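Local structure of phenylalanine hydroxylase (2V27) at residues Y162-E167 with T213-D218. The protein probably catalyses the iron- and tetrahydrobiopterin-dependent hydroxylation of L-phenylalanine to L-tyrosine, using molecular oxygen. Sequence-based numbering, arbitrary orientation. Where two conformers were deposited one is given.
Sequences YWFTIE and TPYRID. With FE (Fe (III) ion), chain E.
An aromatic cluster of Trp163, Phe164 and Tyr215 joins the end of helix 152-167, which carries an iron ligand, to the loop before strand 223-227. The five-membered ring of Trp163 stacks face to face on the Tyr215 ring, with centroids 4.1 Å apart and planes at 25°. CG of Trp163 lies anti to its backbone N (chi1 -180°), which carries the indole out to the loop. Trp163 CB also sits over the Tyr215 ring in a CH-pi contact. On the six-membered ring of Trp163, Ile217 CG2 lies over the face, 4.0 Å from the centroid. Trp163 is buried, and its NE1 is hydrogen-bonded to Gln221 OE1, which together with the stack helps hold the rotation of the indole. An alanine in place of Trp163 would probably open a gap between helix and loop, leaving Tyr215 without its stacking partner and Gln221 OE1 without this donor. Phe164 CZ touches Thr213 CG2 at 3.6 Å and Tyr215 CB at 3.9 Å. The Phe164 and Tyr215 rings meet obliquely, their planes at 70°. The helix has a wider pi-type turn at 163-167, where Tyr162 O accepts from both Thr165 N and Glu167 N. Glu167, the last residue of this turn, binds the iron together with His122 and His127. Its carboxylate is bidentate: OE1 of Glu167 binds the iron at 2.1 Å and OE2 at 2.3 Å, beside two waters.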
loop_
_atom_site.group_PDB
_atom_site.type_symbol
_atom_site.label_atom_id
_atom_site.label_comp_id
_atom_site.label_asym_id
_atom_site.label_seq_id
_atom_site.Cartn_x
_atom_site.Cartn_y
_atom_site.Cartn_z
ATOM N N TYR B 162 -15.066 6.212 -11.665
ATOM C CA TYR B 162 -14.769 7.538 -11.142
ATOM C C TYR B 162 -13.300 7.550 -10.694
ATOM O O TYR B 162 -12.545 8.500 -11.001
ATOM C CB TYR B 162 -15.686 7.776 -9.939
ATOM C CG TYR B 162 -15.737 9.212 -9.409
ATOM C CD1 TYR B 162 -16.672 10.118 -9.937
ATOM C CD2 TYR B 162 -14.873 9.648 -8.415
ATOM C CE1 TYR B 162 -16.761 11.432 -9.484
ATOM C CE2 TYR B 162 -14.969 10.994 -7.924
ATOM C CZ TYR B 162 -15.943 11.847 -8.486
ATOM O OH TYR B 162 -16.125 13.184 -8.120
ATOM N N TRP B 163 -12.874 6.470 -10.037
ATOM C CA TRP B 163 -11.524 6.384 -9.498
ATOM C C TRP B 163 -10.502 6.542 -10.626
ATOM O O TRP B 163 -9.549 7.303 -10.503
ATOM C CB TRP B 163 -11.347 5.020 -8.808
ATOM C CG TRP B 163 -9.984 4.828 -8.202
ATOM C CD1 TRP B 163 -8.929 4.054 -8.701
ATOM C CD2 TRP B 163 -9.538 5.348 -6.945
ATOM N NE1 TRP B 163 -7.854 4.105 -7.818
ATOM C CE2 TRP B 163 -8.203 4.871 -6.723
ATOM C CE3 TRP B 163 -10.124 6.191 -5.989
ATOM C CZ2 TRP B 163 -7.451 5.235 -5.568
ATOM C CZ3 TRP B 163 -9.393 6.530 -4.840
ATOM C CH2 TRP B 163 -8.067 6.053 -4.639
ATOM N N PHE B 164 -10.719 5.805 -11.704
ATOM C CA PHE B 164 -9.771 5.809 -12.782
ATOM C C PHE B 164 -9.850 6.989 -13.742
ATOM O O PHE B 164 -9.034 7.072 -14.674
ATOM C CB PHE B 164 -9.868 4.489 -13.514
ATOM C CG PHE B 164 -9.236 3.356 -12.731
ATOM C CD1 PHE B 164 -10.020 2.305 -12.201
ATOM C CD2 PHE B 164 -7.838 3.384 -12.495
ATOM C CE1 PHE B 164 -9.409 1.229 -11.482
ATOM C CE2 PHE B 164 -7.206 2.358 -11.792
ATOM C CZ PHE B 164 -7.987 1.263 -11.292
ATOM N N THR B 165 -10.821 7.903 -13.537
ATOM C CA THR B 165 -10.994 9.094 -14.403
ATOM C C THR B 165 -10.857 10.335 -13.514
ATOM O O THR B 165 -9.780 10.903 -13.407
ATOM C CB THR B 165 -12.377 9.066 -15.172
ATOM O OG1 THR B 165 -13.464 8.813 -14.257
ATOM C CG2 THR B 165 -12.323 7.944 -16.215
ATOM N N ILE B 166 -11.933 10.724 -12.845
ATOM C CA ILE B 166 -11.909 11.934 -12.025
ATOM C C ILE B 166 -10.827 11.937 -10.946
ATOM O O ILE B 166 -10.267 13.025 -10.665
ATOM C CB ILE B 166 -13.339 12.150 -11.448
ATOM C CG1 ILE B 166 -14.270 12.548 -12.646
ATOM C CG2 ILE B 166 -13.362 13.242 -10.310
ATOM C CD1 ILE B 166 -15.706 12.587 -12.328
ATOM N N GLU B 167 -10.565 10.780 -10.295
ATOM C CA GLU B 167 -9.550 10.801 -9.241
ATOM C C GLU B 167 -8.112 10.592 -9.783
ATOM O O GLU B 167 -7.198 11.359 -9.408
ATOM C CB GLU B 167 -9.891 9.856 -8.065
ATOM C CG GLU B 167 -11.224 10.234 -7.448
ATOM C CD GLU B 167 -11.155 11.569 -6.654
ATOM O OE1 GLU B 167 -12.237 12.052 -6.253
ATOM O OE2 GLU B 167 -10.056 12.123 -6.388
ATOM N N THR B 213 -11.240 -3.558 -13.366
ATOM C CA THR B 213 -9.942 -3.463 -12.655
ATOM C C THR B 213 -10.126 -3.332 -11.121
ATOM O O THR B 213 -10.626 -2.308 -10.652
ATOM C CB THR B 213 -9.150 -2.236 -13.193
ATOM O OG1 THR B 213 -8.907 -2.376 -14.607
ATOM C CG2 THR B 213 -7.776 -2.155 -12.471
ATOM N N PRO B 214 -9.687 -4.319 -10.338
ATOM C CA PRO B 214 -9.770 -4.169 -8.853
ATOM C C PRO B 214 -8.821 -3.063 -8.443
ATOM O O PRO B 214 -7.760 -2.836 -9.095
ATOM C CB PRO B 214 -9.175 -5.478 -8.301
ATOM C CG PRO B 214 -8.680 -6.212 -9.443
ATOM C CD PRO B 214 -9.097 -5.602 -10.771
ATOM N N TYR B 215 -9.171 -2.338 -7.398
ATOM C CA TYR B 215 -8.230 -1.296 -6.923
ATOM C C TYR B 215 -8.424 -1.136 -5.415
ATOM O O TYR B 215 -9.419 -1.591 -4.816
ATOM C CB TYR B 215 -8.515 0.064 -7.602
ATOM C CG TYR B 215 -9.810 0.693 -7.225
ATOM C CD1 TYR B 215 -9.864 1.773 -6.336
ATOM C CD2 TYR B 215 -11.009 0.218 -7.791
ATOM C CE1 TYR B 215 -11.099 2.355 -5.989
ATOM C CE2 TYR B 215 -12.234 0.781 -7.458
ATOM C CZ TYR B 215 -12.271 1.835 -6.571
ATOM O OH TYR B 215 -13.462 2.425 -6.187
ATOM N N ARG B 216 -7.424 -0.511 -4.799
ATOM C CA ARG B 216 -7.414 -0.263 -3.350
ATOM C C ARG B 216 -7.010 1.164 -3.122
ATOM O O ARG B 216 -6.076 1.638 -3.758
ATOM C CB ARG B 216 -6.458 -1.209 -2.630
ATOM C CG ARG B 216 -6.788 -2.688 -2.811
ATOM C CD ARG B 216 -8.090 -3.073 -2.056
ATOM N NE ARG B 216 -8.357 -4.519 -2.230
ATOM C CZ ARG B 216 -9.078 -5.061 -3.223
ATOM N NH1 ARG B 216 -9.669 -4.293 -4.162
ATOM N NH2 ARG B 216 -9.204 -6.404 -3.284
ATOM N N ILE B 217 -7.687 1.846 -2.211
ATOM C CA ILE B 217 -7.457 3.294 -2.080
ATOM C C ILE B 217 -6.203 3.704 -1.331
ATOM O O ILE B 217 -5.715 4.799 -1.548
ATOM C CB ILE B 217 -8.655 4.084 -1.486
ATOM C CG1 ILE B 217 -8.914 3.644 -0.052
ATOM C CG2 ILE B 217 -9.882 3.830 -2.370
ATOM C CD1 ILE B 217 -9.863 4.593 0.732
ATOM N N ASP B 218 -5.690 2.782 -0.510
ATOM C CA ASP B 218 -4.609 3.033 0.457
ATOM C C ASP B 218 -3.224 2.544 0.004
ATOM O O ASP B 218 -2.306 2.400 0.821
ATOM C CB ASP B 218 -4.994 2.389 1.811
ATOM C CG ASP B 218 -6.275 2.969 2.399
ATOM O OD1 ASP B 218 -6.515 4.177 2.188
ATOM O OD2 ASP B 218 -7.056 2.230 3.068
HETATM FE FE FE E . -11.311 13.676 -5.275
HETATM O O HOH W 1 -11.546 12.257 -3.536
HETATM O O HOH W 2 -13.088 14.380 -4.420
#